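PDB 4JX0: hypothetical protein from Bacteroides fragilis, which is of unknown function but binds magnesium and probably joins an N-terminal DUF1735-family domain to a C-terminal domain of the F5/F8 type C (discoidin-like) family. Local coordinates for residues G188-E194 against E315-R320; N226-L232 against C294-E300; K239-T245 against G282-F288; M254-V260 against N271-R277. All coordinates share one frame. Numbering follows the deposited sequence.

Contact 1: residues G188-E194 against E315-R320; sequences GKGFNKE and EVTAFR. With MG (magnesium ion), chain D.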
# COMPACT_ATOMS: atom_id res chain seq x y z
N GLY A 188 6.67 20.04 -25.19
CA GLY A 188 8.12 19.95 -25.12
C GLY A 188 8.63 19.53 -26.48
O GLY A 188 7.85 19.52 -27.43
N LYS A 189 9.91 19.13 -26.58
CA LYS A 189 10.46 18.68 -27.85
C LYS A 189 10.63 17.16 -27.78
O LYS A 189 11.42 16.66 -26.98
CB LYS A 189 11.75 19.40 -28.28
CG LYS A 189 12.60 20.05 -27.20
CD LYS A 189 13.66 20.96 -27.81
CE LYS A 189 14.80 21.28 -26.88
NZ LYS A 189 14.37 22.10 -25.71
N GLY A 190 9.86 16.44 -28.60
CA GLY A 190 9.83 14.99 -28.61
C GLY A 190 10.99 14.31 -29.30
O GLY A 190 11.57 14.86 -30.24
N PHE A 191 11.32 13.09 -28.85
CA PHE A 191 12.43 12.30 -29.40
C PHE A 191 12.40 10.86 -28.90
O PHE A 191 11.87 10.60 -27.82
CB PHE A 191 13.77 12.95 -29.00
CG PHE A 191 14.19 12.74 -27.56
CD1 PHE A 191 13.76 13.59 -26.56
CD2 PHE A 191 15.02 11.68 -27.21
CE1 PHE A 191 14.15 13.38 -25.23
CE2 PHE A 191 15.40 11.47 -25.89
CZ PHE A 191 14.98 12.34 -24.91
N ASN A 192 12.99 9.92 -29.68
CA ASN A 192 13.15 8.52 -29.27
C ASN A 192 14.16 7.68 -30.10
O ASN A 192 14.32 6.50 -29.78
CB ASN A 192 11.80 7.78 -29.25
CG ASN A 192 11.10 7.63 -30.58
OD1 ASN A 192 11.67 7.85 -31.66
ND2 ASN A 192 9.84 7.21 -30.52
N LYS A 193 14.86 8.27 -31.10
CA LYS A 193 15.82 7.54 -31.93
C LYS A 193 17.01 7.08 -31.11
O LYS A 193 17.48 5.95 -31.25
CB LYS A 193 16.30 8.41 -33.10
CG LYS A 193 17.17 7.63 -34.10
CD LYS A 193 17.58 8.45 -35.31
CE LYS A 193 18.39 7.63 -36.29
NZ LYS A 193 18.75 8.40 -37.51
N GLU A 194 17.50 7.99 -30.26
CA GLU A 194 18.67 7.75 -29.41
C GLU A 194 18.35 6.95 -28.12
O GLU A 194 19.28 6.55 -27.42
CB GLU A 194 19.32 9.10 -29.03
CG GLU A 194 18.45 10.04 -28.19
CD GLU A 194 17.98 11.27 -28.93
OE1 GLU A 194 17.13 11.13 -29.84
OE2 GLU A 194 18.47 12.38 -28.60
N GLU A 315 4.58 2.54 -28.77
CA GLU A 315 5.60 3.54 -29.09
C GLU A 315 5.88 4.38 -27.84
O GLU A 315 4.95 4.66 -27.10
CB GLU A 315 5.10 4.43 -30.25
CG GLU A 315 6.10 5.43 -30.78
CD GLU A 315 7.17 4.92 -31.73
OE1 GLU A 315 7.22 3.70 -31.99
OE2 GLU A 315 7.96 5.77 -32.21
N VAL A 316 7.15 4.74 -27.59
CA VAL A 316 7.56 5.56 -26.44
C VAL A 316 8.25 6.81 -26.98
O VAL A 316 9.16 6.68 -27.81
CB VAL A 316 8.48 4.79 -25.46
CG1 VAL A 316 8.92 5.68 -24.30
CG2 VAL A 316 7.80 3.54 -24.93
N THR A 317 7.81 8.00 -26.53
CA THR A 317 8.38 9.29 -26.94
C THR A 317 8.68 10.10 -25.69
O THR A 317 7.78 10.27 -24.88
CB THR A 317 7.41 10.04 -27.87
OG1 THR A 317 6.88 9.14 -28.85
CG2 THR A 317 8.05 11.24 -28.54
N ALA A 318 9.93 10.57 -25.52
CA ALA A 318 10.33 11.40 -24.38
C ALA A 318 10.33 12.87 -24.80
O ALA A 318 10.45 13.15 -25.99
CB ALA A 318 11.71 10.99 -23.91
N PHE A 319 10.19 13.82 -23.85
CA PHE A 319 10.14 15.26 -24.14
C PHE A 319 11.15 16.06 -23.31
O PHE A 319 11.14 15.92 -22.09
CB PHE A 319 8.73 15.80 -23.87
CG PHE A 319 7.69 15.22 -24.80
CD1 PHE A 319 7.12 13.99 -24.54
CD2 PHE A 319 7.30 15.90 -25.94
CE1 PHE A 319 6.19 13.43 -25.41
CE2 PHE A 319 6.35 15.35 -26.80
CZ PHE A 319 5.80 14.12 -26.53
N ARG A 320 11.92 16.98 -23.95
CA ARG A 320 12.89 17.87 -23.27
C ARG A 320 12.40 19.32 -23.21
O ARG A 320 11.68 19.76 -24.13
CB ARG A 320 14.26 17.88 -23.98
CG ARG A 320 14.76 16.55 -24.41
CD ARG A 320 16.20 16.61 -24.88
NE ARG A 320 16.41 15.82 -26.10
CZ ARG A 320 17.56 15.29 -26.51
NH1 ARG A 320 18.67 15.46 -25.79
NH2 ARG A 320 17.62 14.60 -27.63
OXT ARG A 320 12.86 20.05 -22.31
MG MG D . 6.04 1.67 -32.39
O HOH W 1 5.08 -0.25 -32.76
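Antiparallel pairing joins the two segments over residues 189-191, after which 188-194 turns off, so their end-to-end directions differ by 116°. Lys189 and Arg320 exchange two N-to-O hydrogen bonds of 3.1 Å. Gly190 faces Phe319 in a non-hydrogen-bonded pair (CA-CA 4.5 Å), where a beta carbon would press on the Phe319 ring and Thr317 CG2. Phe191 and Ala318 follow as a hydrogen-bonded pair, both N-O distances 3.0 Å. The Phe191 ring is sandwiched: Ala318 CB makes a CH-pi contact with one face, and its small methyl lets the ring settle close, while the Arg320 guanidinium covers the opposite face in a cation-pi interaction, CZ 4.1 Å from the centroid. Arg320 NH2 also meets Glu194 OE2 at 2.6 Å, a salt bridge whose hydrogen bond is weak (118°). Asn192 suits its place because one amide serves two acceptors: ND2 donates to Val316 O (2.8 Å) and Glu315 OE2 (2.9 Å), leaving Glu315 OE1 to bind magnesium at 2.4 Å. Ser208, Asp211, Asn213, Asn314 and a water complete that site. Strand 312-319 is hydrogen-bonded in turn to strand 235-244, where Ala318 packs on Phe241 and Phe319 on Arg242.

Contact 2: residues N226-L232 against C294-E300; sequences NYLTIIL and CTKVRFE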
# COMPACT_ATOMS: atom_id res chain seq x y z
N ASN A 226 6.38 -7.19 -14.16
CA ASN A 226 7.09 -6.77 -15.37
C ASN A 226 7.35 -5.28 -15.34
O ASN A 226 6.61 -4.53 -14.69
CB ASN A 226 6.32 -7.10 -16.65
CG ASN A 226 6.00 -8.55 -16.87
OD1 ASN A 226 4.85 -8.90 -17.14
ND2 ASN A 226 6.99 -9.41 -16.84
N TYR A 227 8.41 -4.85 -16.03
CA TYR A 227 8.78 -3.44 -16.11
C TYR A 227 9.28 -3.08 -17.51
O TYR A 227 9.60 -3.96 -18.31
CB TYR A 227 9.87 -3.10 -15.06
CG TYR A 227 11.17 -3.88 -15.26
CD1 TYR A 227 12.16 -3.41 -16.12
CD2 TYR A 227 11.39 -5.08 -14.60
CE1 TYR A 227 13.34 -4.12 -16.31
CE2 TYR A 227 12.57 -5.79 -14.78
CZ TYR A 227 13.54 -5.32 -15.65
OH TYR A 227 14.72 -6.01 -15.85
N LEU A 228 9.39 -1.77 -17.76
CA LEU A 228 9.92 -1.21 -19.00
C LEU A 228 10.88 -0.10 -18.64
O LEU A 228 10.44 0.89 -18.06
CB LEU A 228 8.78 -0.69 -19.88
CG LEU A 228 9.16 0.10 -21.14
CD1 LEU A 228 10.01 -0.74 -22.09
CD2 LEU A 228 7.93 0.62 -21.83
N THR A 229 12.18 -0.26 -18.97
CA THR A 229 13.20 0.75 -18.66
C THR A 229 13.54 1.55 -19.91
O THR A 229 13.77 0.98 -20.96
CB THR A 229 14.47 0.13 -18.08
OG1 THR A 229 14.12 -0.83 -17.10
CG2 THR A 229 15.38 1.16 -17.44
N ILE A 230 13.57 2.88 -19.77
CA ILE A 230 13.95 3.84 -20.81
C ILE A 230 15.36 4.25 -20.48
O ILE A 230 15.57 4.74 -19.37
CB ILE A 230 12.97 5.06 -20.84
CG1 ILE A 230 11.67 4.73 -21.59
CG2 ILE A 230 13.64 6.30 -21.47
CD1 ILE A 230 10.88 3.62 -21.02
N ILE A 231 16.32 4.05 -21.39
CA ILE A 231 17.71 4.40 -21.14
C ILE A 231 18.11 5.52 -22.08
O ILE A 231 18.10 5.33 -23.30
CB ILE A 231 18.62 3.16 -21.29
CG1 ILE A 231 18.16 2.00 -20.36
CG2 ILE A 231 20.08 3.51 -20.99
CD1 ILE A 231 18.46 0.68 -20.86
N LEU A 232 18.47 6.69 -21.52
CA LEU A 232 18.90 7.85 -22.31
C LEU A 232 20.40 7.76 -22.60
O LEU A 232 21.12 7.14 -21.81
CB LEU A 232 18.61 9.16 -21.55
CG LEU A 232 17.19 9.33 -21.01
CD1 LEU A 232 17.07 10.64 -20.27
CD2 LEU A 232 16.16 9.26 -22.13
N CYS A 294 17.79 13.01 -15.35
CA CYS A 294 17.91 11.57 -15.14
C CYS A 294 18.65 10.89 -16.29
O CYS A 294 18.77 11.44 -17.38
CB CYS A 294 16.52 10.97 -14.95
SG CYS A 294 15.37 11.25 -16.33
N THR A 295 19.13 9.68 -15.99
CA THR A 295 19.84 8.81 -16.93
C THR A 295 18.89 7.74 -17.46
O THR A 295 18.97 7.39 -18.64
CB THR A 295 21.05 8.20 -16.23
OG1 THR A 295 20.64 7.61 -14.99
CG2 THR A 295 22.13 9.22 -15.96
N LYS A 296 18.00 7.22 -16.59
CA LYS A 296 17.01 6.21 -16.94
C LYS A 296 15.68 6.46 -16.23
O LYS A 296 15.65 7.08 -15.16
CB LYS A 296 17.49 4.79 -16.55
CG LYS A 296 18.85 4.37 -17.06
CD LYS A 296 19.17 2.97 -16.57
CE LYS A 296 20.59 2.56 -16.89
NZ LYS A 296 21.02 1.41 -16.05
N VAL A 297 14.59 5.93 -16.79
CA VAL A 297 13.23 5.97 -16.22
C VAL A 297 12.65 4.57 -16.38
O VAL A 297 12.80 3.98 -17.45
CB VAL A 297 12.34 7.06 -16.87
CG1 VAL A 297 10.93 7.04 -16.29
CG2 VAL A 297 12.96 8.44 -16.70
N ARG A 298 12.04 4.01 -15.32
CA ARG A 298 11.49 2.65 -15.34
C ARG A 298 10.03 2.66 -14.90
O ARG A 298 9.71 3.11 -13.81
CB ARG A 298 12.32 1.72 -14.42
CG ARG A 298 11.86 0.26 -14.35
CD ARG A 298 12.75 -0.55 -13.44
NE ARG A 298 14.08 -0.76 -14.04
CZ ARG A 298 15.09 -1.39 -13.45
NH1 ARG A 298 14.95 -1.90 -12.23
NH2 ARG A 298 16.25 -1.52 -14.08
N PHE A 299 9.16 2.10 -15.75
CA PHE A 299 7.74 2.01 -15.47
C PHE A 299 7.46 0.65 -14.86
O PHE A 299 7.86 -0.36 -15.45
CB PHE A 299 6.94 2.20 -16.76
CG PHE A 299 7.17 3.56 -17.37
CD1 PHE A 299 6.58 4.69 -16.83
CD2 PHE A 299 7.96 3.71 -18.50
CE1 PHE A 299 6.78 5.95 -17.40
CE2 PHE A 299 8.17 4.97 -19.06
CZ PHE A 299 7.59 6.08 -18.50
N GLU A 300 6.82 0.62 -13.68
CA GLU A 300 6.52 -0.61 -12.95
C GLU A 300 5.04 -0.67 -12.59
O GLU A 300 4.35 0.34 -12.63
CB GLU A 300 7.35 -0.69 -11.66
CG GLU A 300 8.85 -0.57 -11.86
CD GLU A 300 9.66 -0.59 -10.58
OE1 GLU A 300 9.16 -0.09 -9.55
OE2 GLU A 300 10.81 -1.08 -10.61
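Cys294 precedes a corner in the chain, its SG 4.3 Å from Leu232 CD1. At the corner, Thr295 O accepts from Leu232 N (3.0 Å), and strand 296-300 then runs antiparallel to 227-232, the axes 4.5 Å apart at 168°. Lys296 faces Ile231, its aliphatic CD resting 4.0 Å from Ile231 CG1. Val297 pairs with Ile230 through hydrogen bonds from Ile230 N to Val297 O (2.7 Å) and from Val297 N to Ile230 O (3.0 Å). Arg298 returns to the Lys296 face: its NE donates to Thr229 OG1 (3.1 Å), and its guanidinium lies over the Tyr227 ring, CZ 4.7 Å from the centroid, a cation-pi contact; Trp269 gives it another. Phe299 shares two hydrogen bonds with Leu228, and its ring edge meets Ile230 CD1 (CE2-CD1 3.6 Å). Glu300 reaches Arg259 in a salt bridge. Thus Tyr227, Lys296, Arg298 and Glu300 dominate the more exposed face, with Ile231 and Thr229 among them, whereas branched aliphatics and Phe299 give the other a greasy surface, suited to the interior of a beta sandwich.

Contact 3: residues K239-T245 against G282-F288; sequences KGFRLDT and GIAYISF
Strands 239-244 and 283-288 run antiparallel, axes 4.6 Å apart at closest and 169° between their directions. Non-hydrogen-bonded pairs Gly240-Ser287, Arg242-Tyr285 and Asp244-Ile283 enclose hydrogen-bonded pairs Phe241-Ile286 and Leu243-Ala284. Phe241 N reaches Ile286 O at 2.7 Å and Ile286 N reaches Phe241 O at 2.8 Å; the Leu243 N-Ala284 O and Ala284 N-Leu243 O bonds measure 2.8 and 3.0 Å. Phe288 N to Lys239 O (2.9 Å) and Thr245 N to Gly282 O (2.8 Å) close the ladder. Gly240, at phi 162° and psi -162°, brings its CA within 4.2 Å of Ser287 CA; any beta carbon would strike Ile286 O. On the Leu243 face, Phe241 (chi1 m) lays CE1 4.0 Å from Phe288 CE2. Leu243 (m, p) fills the room that small Ala284 leaves, CB to CB 4.3 Å, and its CD2 touches Ile286 CD1 at 4.0 Å. These bumps enter the interior of an antiparallel beta sandwich, consistent with the discoidin-like F5/F8 type C family: Phe241 meets Val297, Leu243 Met302 and Ile286 Phe299 of the facing sheet. Across the other face Arg242 (chi1 t) drapes over Ile283, CG to CG2 3.6 Å, its guanidinium face on that methyl. Arg242 NH1 salt-bridges Asp244 OD2 (2.9 Å), two residues on along the same strand, while a water spans Arg242 NE (3.1 Å) and Tyr285 OH (2.7 Å).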
# COMPACT_ATOMS: atom_id res chain seq x y z
N LYS A 239 10.70 16.39 -19.40
CA LYS A 239 9.40 16.95 -19.07
C LYS A 239 8.35 15.85 -18.87
O LYS A 239 7.41 16.05 -18.10
CB LYS A 239 8.94 17.92 -20.17
CG LYS A 239 9.81 19.18 -20.29
CD LYS A 239 9.24 20.17 -21.30
CE LYS A 239 9.90 21.53 -21.21
NZ LYS A 239 9.76 22.30 -22.48
N GLY A 240 8.50 14.73 -19.58
CA GLY A 240 7.59 13.59 -19.50
C GLY A 240 7.69 12.63 -20.67
O GLY A 240 8.68 12.65 -21.40
N PHE A 241 6.65 11.78 -20.86
CA PHE A 241 6.60 10.79 -21.93
C PHE A 241 5.23 10.64 -22.55
O PHE A 241 4.23 10.91 -21.90
CB PHE A 241 7.00 9.40 -21.39
CG PHE A 241 8.39 9.34 -20.81
CD1 PHE A 241 8.62 9.65 -19.48
CD2 PHE A 241 9.48 9.02 -21.61
CE1 PHE A 241 9.90 9.62 -18.95
CE2 PHE A 241 10.76 9.01 -21.08
CZ PHE A 241 10.97 9.30 -19.75
N ARG A 242 5.20 10.15 -23.80
CA ARG A 242 3.99 9.79 -24.56
C ARG A 242 4.10 8.30 -24.81
O ARG A 242 4.98 7.87 -25.56
CB ARG A 242 3.89 10.58 -25.87
CG ARG A 242 2.79 10.16 -26.88
CD ARG A 242 3.21 10.40 -28.33
NE ARG A 242 2.22 11.15 -29.13
CZ ARG A 242 1.30 10.63 -29.95
NH1 ARG A 242 1.20 9.31 -30.09
NH2 ARG A 242 0.49 11.42 -30.63
N LEU A 243 3.26 7.51 -24.14
CA LEU A 243 3.23 6.06 -24.28
C LEU A 243 1.99 5.67 -25.09
O LEU A 243 0.88 5.80 -24.59
CB LEU A 243 3.21 5.36 -22.91
CG LEU A 243 4.56 5.07 -22.27
CD1 LEU A 243 5.31 6.33 -21.97
CD2 LEU A 243 4.39 4.25 -21.01
N ASP A 244 2.17 5.22 -26.34
CA ASP A 244 1.04 4.77 -27.15
C ASP A 244 0.61 3.43 -26.65
O ASP A 244 1.44 2.54 -26.53
CB ASP A 244 1.37 4.72 -28.64
CG ASP A 244 1.42 6.09 -29.22
OD1 ASP A 244 2.37 6.84 -28.91
OD2 ASP A 244 0.42 6.49 -29.89
N THR A 245 -0.67 3.28 -26.34
CA THR A 245 -1.20 2.06 -25.76
C THR A 245 -2.44 1.63 -26.55
O THR A 245 -2.77 2.23 -27.57
CB THR A 245 -1.44 2.32 -24.26
OG1 THR A 245 -1.69 1.08 -23.59
CG2 THR A 245 -2.57 3.31 -23.99
N GLY A 282 -5.85 5.87 -26.82
CA GLY A 282 -4.60 5.21 -27.17
C GLY A 282 -3.33 5.98 -26.89
O GLY A 282 -2.26 5.42 -27.14
N ILE A 283 -3.39 7.26 -26.46
CA ILE A 283 -2.17 8.04 -26.19
C ILE A 283 -2.13 8.44 -24.71
O ILE A 283 -2.90 9.30 -24.27
CB ILE A 283 -2.07 9.30 -27.09
CG1 ILE A 283 -2.12 8.92 -28.60
CG2 ILE A 283 -0.76 10.04 -26.79
CD1 ILE A 283 -3.19 9.55 -29.33
N ALA A 284 -1.20 7.83 -23.94
CA ALA A 284 -1.01 8.14 -22.53
C ALA A 284 0.12 9.15 -22.39
O ALA A 284 1.22 8.88 -22.86
CB ALA A 284 -0.68 6.87 -21.75
N TYR A 285 -0.15 10.32 -21.78
CA TYR A 285 0.86 11.37 -21.57
C TYR A 285 1.22 11.38 -20.11
O TYR A 285 0.37 11.76 -19.28
CB TYR A 285 0.35 12.75 -22.01
CG TYR A 285 0.30 12.93 -23.51
CD1 TYR A 285 1.46 13.19 -24.24
CD2 TYR A 285 -0.90 12.90 -24.20
CE1 TYR A 285 1.42 13.40 -25.62
CE2 TYR A 285 -0.96 13.12 -25.57
CZ TYR A 285 0.20 13.38 -26.28
OH TYR A 285 0.12 13.50 -27.64
N ILE A 286 2.43 10.93 -19.76
CA ILE A 286 2.92 10.90 -18.38
C ILE A 286 3.81 12.12 -18.22
O ILE A 286 4.80 12.21 -18.94
CB ILE A 286 3.67 9.57 -18.10
CG1 ILE A 286 2.79 8.36 -18.51
CG2 ILE A 286 4.11 9.49 -16.63
CD1 ILE A 286 3.41 7.07 -18.41
N SER A 287 3.44 13.08 -17.35
CA SER A 287 4.21 14.33 -17.19
C SER A 287 4.78 14.50 -15.81
O SER A 287 4.10 14.25 -14.82
CB SER A 287 3.32 15.53 -17.47
OG SER A 287 2.88 15.58 -18.82
N PHE A 288 6.02 15.02 -15.74
CA PHE A 288 6.65 15.37 -14.48
C PHE A 288 6.18 16.77 -14.09
O PHE A 288 6.28 17.69 -14.91
CB PHE A 288 8.19 15.34 -14.60
CG PHE A 288 8.79 13.96 -14.74
CD1 PHE A 288 8.77 13.07 -13.67
CD2 PHE A 288 9.48 13.60 -15.88
CE1 PHE A 288 9.36 11.81 -13.78
CE2 PHE A 288 10.07 12.33 -15.98
CZ PHE A 288 10.01 11.45 -14.93
O HOH W 2 2.43 14.28 -28.88

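Contact 4: residues M254-V260 against N271-R277; sequences MLKSCRV and NHGVFDR
Arg277, Phe275 and Lys256 lose the most surface here. Phe275 and Lys256 lie on antiparallel strands 271-276 and 255-260, whose axes approach to 4.5 Å with 174° between directions; Arg277 follows the former. Phe275 pairs with Cys258: Phe275 N to Cys258 O is 2.7 Å and Cys258 N to Phe275 O 2.9 Å. Its chi1 is t, setting CB 4.1 Å from Cys258 SG and 4.4 Å from Val260 CG2; the ring passes beside Ser257 CA and the Lys256 carbonyl and continues onto Ile286 of the facing sheet. Non-hydrogen-bonded pairs Ser257-Asp276 (CA-CA 4.1 Å) and Arg259-Val274 (4.6 Å) flank it. The two strands form a beta hairpin at the edge of a sheet, with a classic beta bulge where Lys256 (phi -106°, psi -57°) and Ser257 both oppose Met303 on the next strand. At the bulge Arg277 N donates to Lys256 O (3.0 Å). Arg277 (p, t, t) extends its planar guanidinium until NE and NH2 each lie 2.9 Å from Leu255 O; NH1 salt-bridges Asp281. Lys256, though its CB points away, bends so that NZ lies 2.7 Å from both Arg277 O and Asp276 OD1, the latter a salt bridge. Toward the turn Val260 N meets Gly273 O (3.1 Å) and His272 N meets Val260 O (2.9 Å). Gly273, at phi 133° and psi 180°, a conformation hard for residues with a side chain, donates its N to Asn271 OD1 (3.1 Å), an Asx turn.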
# COMPACT_ATOMS: atom_id res chain seq x y z
N MSE A 254 -5.07 -1.24 -22.35
CA MSE A 254 -4.96 0.22 -22.41
C MSE A 254 -4.37 0.68 -21.09
O MSE A 254 -5.04 0.54 -20.07
CB MSE A 254 -6.35 0.84 -22.65
CG MSE A 254 -6.38 2.37 -22.51
SE MSE A 254 -8.08 3.16 -22.99
CE MSE A 254 -9.12 2.54 -21.72
N LEU A 255 -3.16 1.23 -21.09
CA LEU A 255 -2.51 1.72 -19.86
C LEU A 255 -3.36 2.73 -19.10
O LEU A 255 -3.75 3.75 -19.66
CB LEU A 255 -1.15 2.37 -20.21
CG LEU A 255 -0.38 3.06 -19.09
CD1 LEU A 255 -0.08 2.10 -17.95
CD2 LEU A 255 0.92 3.64 -19.62
N LYS A 256 -3.65 2.43 -17.82
CA LYS A 256 -4.37 3.32 -16.91
C LYS A 256 -3.42 3.91 -15.92
O LYS A 256 -3.36 5.14 -15.79
CB LYS A 256 -5.47 2.57 -16.14
CG LYS A 256 -6.44 3.53 -15.43
CD LYS A 256 -6.84 3.06 -14.05
CE LYS A 256 -8.03 3.83 -13.52
NZ LYS A 256 -7.79 5.30 -13.44
N SER A 257 -2.70 3.04 -15.17
CA SER A 257 -1.79 3.48 -14.12
C SER A 257 -0.48 2.72 -14.10
O SER A 257 -0.42 1.59 -14.58
CB SER A 257 -2.46 3.30 -12.76
OG SER A 257 -2.74 1.94 -12.49
N CYS A 258 0.55 3.34 -13.51
CA CYS A 258 1.87 2.74 -13.30
C CYS A 258 2.70 3.61 -12.34
O CYS A 258 2.42 4.80 -12.15
CB CYS A 258 2.60 2.52 -14.61
SG CYS A 258 3.06 4.04 -15.47
N ARG A 259 3.74 3.00 -11.77
CA ARG A 259 4.69 3.63 -10.85
C ARG A 259 5.88 4.10 -11.67
O ARG A 259 6.44 3.30 -12.42
CB ARG A 259 5.11 2.58 -9.83
CG ARG A 259 5.96 3.07 -8.66
CD ARG A 259 6.63 1.88 -7.99
NE ARG A 259 5.65 0.83 -7.68
CZ ARG A 259 5.85 -0.49 -7.77
NH1 ARG A 259 7.03 -0.97 -8.14
NH2 ARG A 259 4.88 -1.33 -7.46
N VAL A 260 6.27 5.39 -11.57
CA VAL A 260 7.37 5.94 -12.36
C VAL A 260 8.64 6.07 -11.50
O VAL A 260 8.76 7.00 -10.69
CB VAL A 260 6.98 7.31 -12.99
CG1 VAL A 260 8.07 7.81 -13.93
CG2 VAL A 260 5.65 7.21 -13.73
N ASN A 271 11.17 6.88 -6.53
CA ASN A 271 9.79 6.79 -7.00
C ASN A 271 9.23 8.21 -7.09
O ASN A 271 9.02 8.86 -6.06
CB ASN A 271 8.98 5.93 -6.02
CG ASN A 271 7.57 5.61 -6.45
OD1 ASN A 271 7.00 6.24 -7.35
ND2 ASN A 271 6.96 4.68 -5.75
N HIS A 272 9.00 8.71 -8.33
CA HIS A 272 8.52 10.08 -8.54
C HIS A 272 6.99 10.21 -8.43
O HIS A 272 6.48 11.33 -8.52
CB HIS A 272 9.00 10.63 -9.89
CG HIS A 272 10.34 11.26 -9.76
ND1 HIS A 272 10.51 12.63 -9.90
CD2 HIS A 272 11.52 10.72 -9.37
CE1 HIS A 272 11.79 12.86 -9.66
NE2 HIS A 272 12.43 11.74 -9.33
N GLY A 273 6.28 9.11 -8.21
CA GLY A 273 4.84 9.11 -8.07
C GLY A 273 4.15 8.04 -8.89
O GLY A 273 4.80 7.26 -9.60
N VAL A 274 2.83 8.01 -8.80
CA VAL A 274 2.01 7.07 -9.52
C VAL A 274 1.25 7.80 -10.61
O VAL A 274 0.53 8.78 -10.33
CB VAL A 274 1.05 6.31 -8.58
CG1 VAL A 274 0.13 5.36 -9.36
CG2 VAL A 274 1.82 5.55 -7.50
N PHE A 275 1.37 7.32 -11.86
CA PHE A 275 0.57 7.81 -12.96
C PHE A 275 -0.73 7.04 -12.85
O PHE A 275 -0.68 5.85 -12.58
CB PHE A 275 1.26 7.56 -14.30
CG PHE A 275 0.39 7.93 -15.49
CD1 PHE A 275 0.15 9.26 -15.81
CD2 PHE A 275 -0.14 6.95 -16.32
CE1 PHE A 275 -0.60 9.60 -16.93
CE2 PHE A 275 -0.90 7.30 -17.43
CZ PHE A 275 -1.12 8.62 -17.73
N ASP A 276 -1.88 7.72 -12.94
CA ASP A 276 -3.19 7.07 -12.84
C ASP A 276 -4.21 7.96 -13.54
O ASP A 276 -4.83 8.81 -12.90
CB ASP A 276 -3.57 6.81 -11.36
CG ASP A 276 -4.91 6.13 -11.12
OD1 ASP A 276 -5.44 5.51 -12.07
OD2 ASP A 276 -5.41 6.19 -9.98
N ARG A 277 -4.31 7.81 -14.88
CA ARG A 277 -5.18 8.68 -15.67
C ARG A 277 -6.64 8.24 -15.60
O ARG A 277 -6.95 7.10 -15.24
CB ARG A 277 -4.73 8.80 -17.13
CG ARG A 277 -4.64 7.50 -17.91
CD ARG A 277 -4.55 7.76 -19.40
NE ARG A 277 -4.42 6.51 -20.15
CZ ARG A 277 -4.59 6.37 -21.46
NH1 ARG A 277 -4.91 7.42 -22.21
NH2 ARG A 277 -4.44 5.19 -22.03

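Contacts 2, 3 and 4 nest within the loop closed by contact 1, and together they supply pairings in both sheets of one sandwich. Contacts 1 and 3 share a sheet, bonded by Phe319 O to Lys239 N and Thr317 O to Arg242 N (both 2.8 Å); contacts 2 and 4 share the other, with Glu300 OE1 2.7 Å from Arg259 NH1. Between the sheets, Phe299 CE1 meets Ile286 CD1 at 3.7 Å and Tyr285 O meets Phe275 CE1 at 3.3 Å. Contacts 1 and 4 do not touch, their nearest atoms about 9 Å apart. The side chain of Asp244 is about 7 Å from the magnesium ion bound at contact 1, that of Leu228 about 11 Å and that of Leu255 about 14 Å.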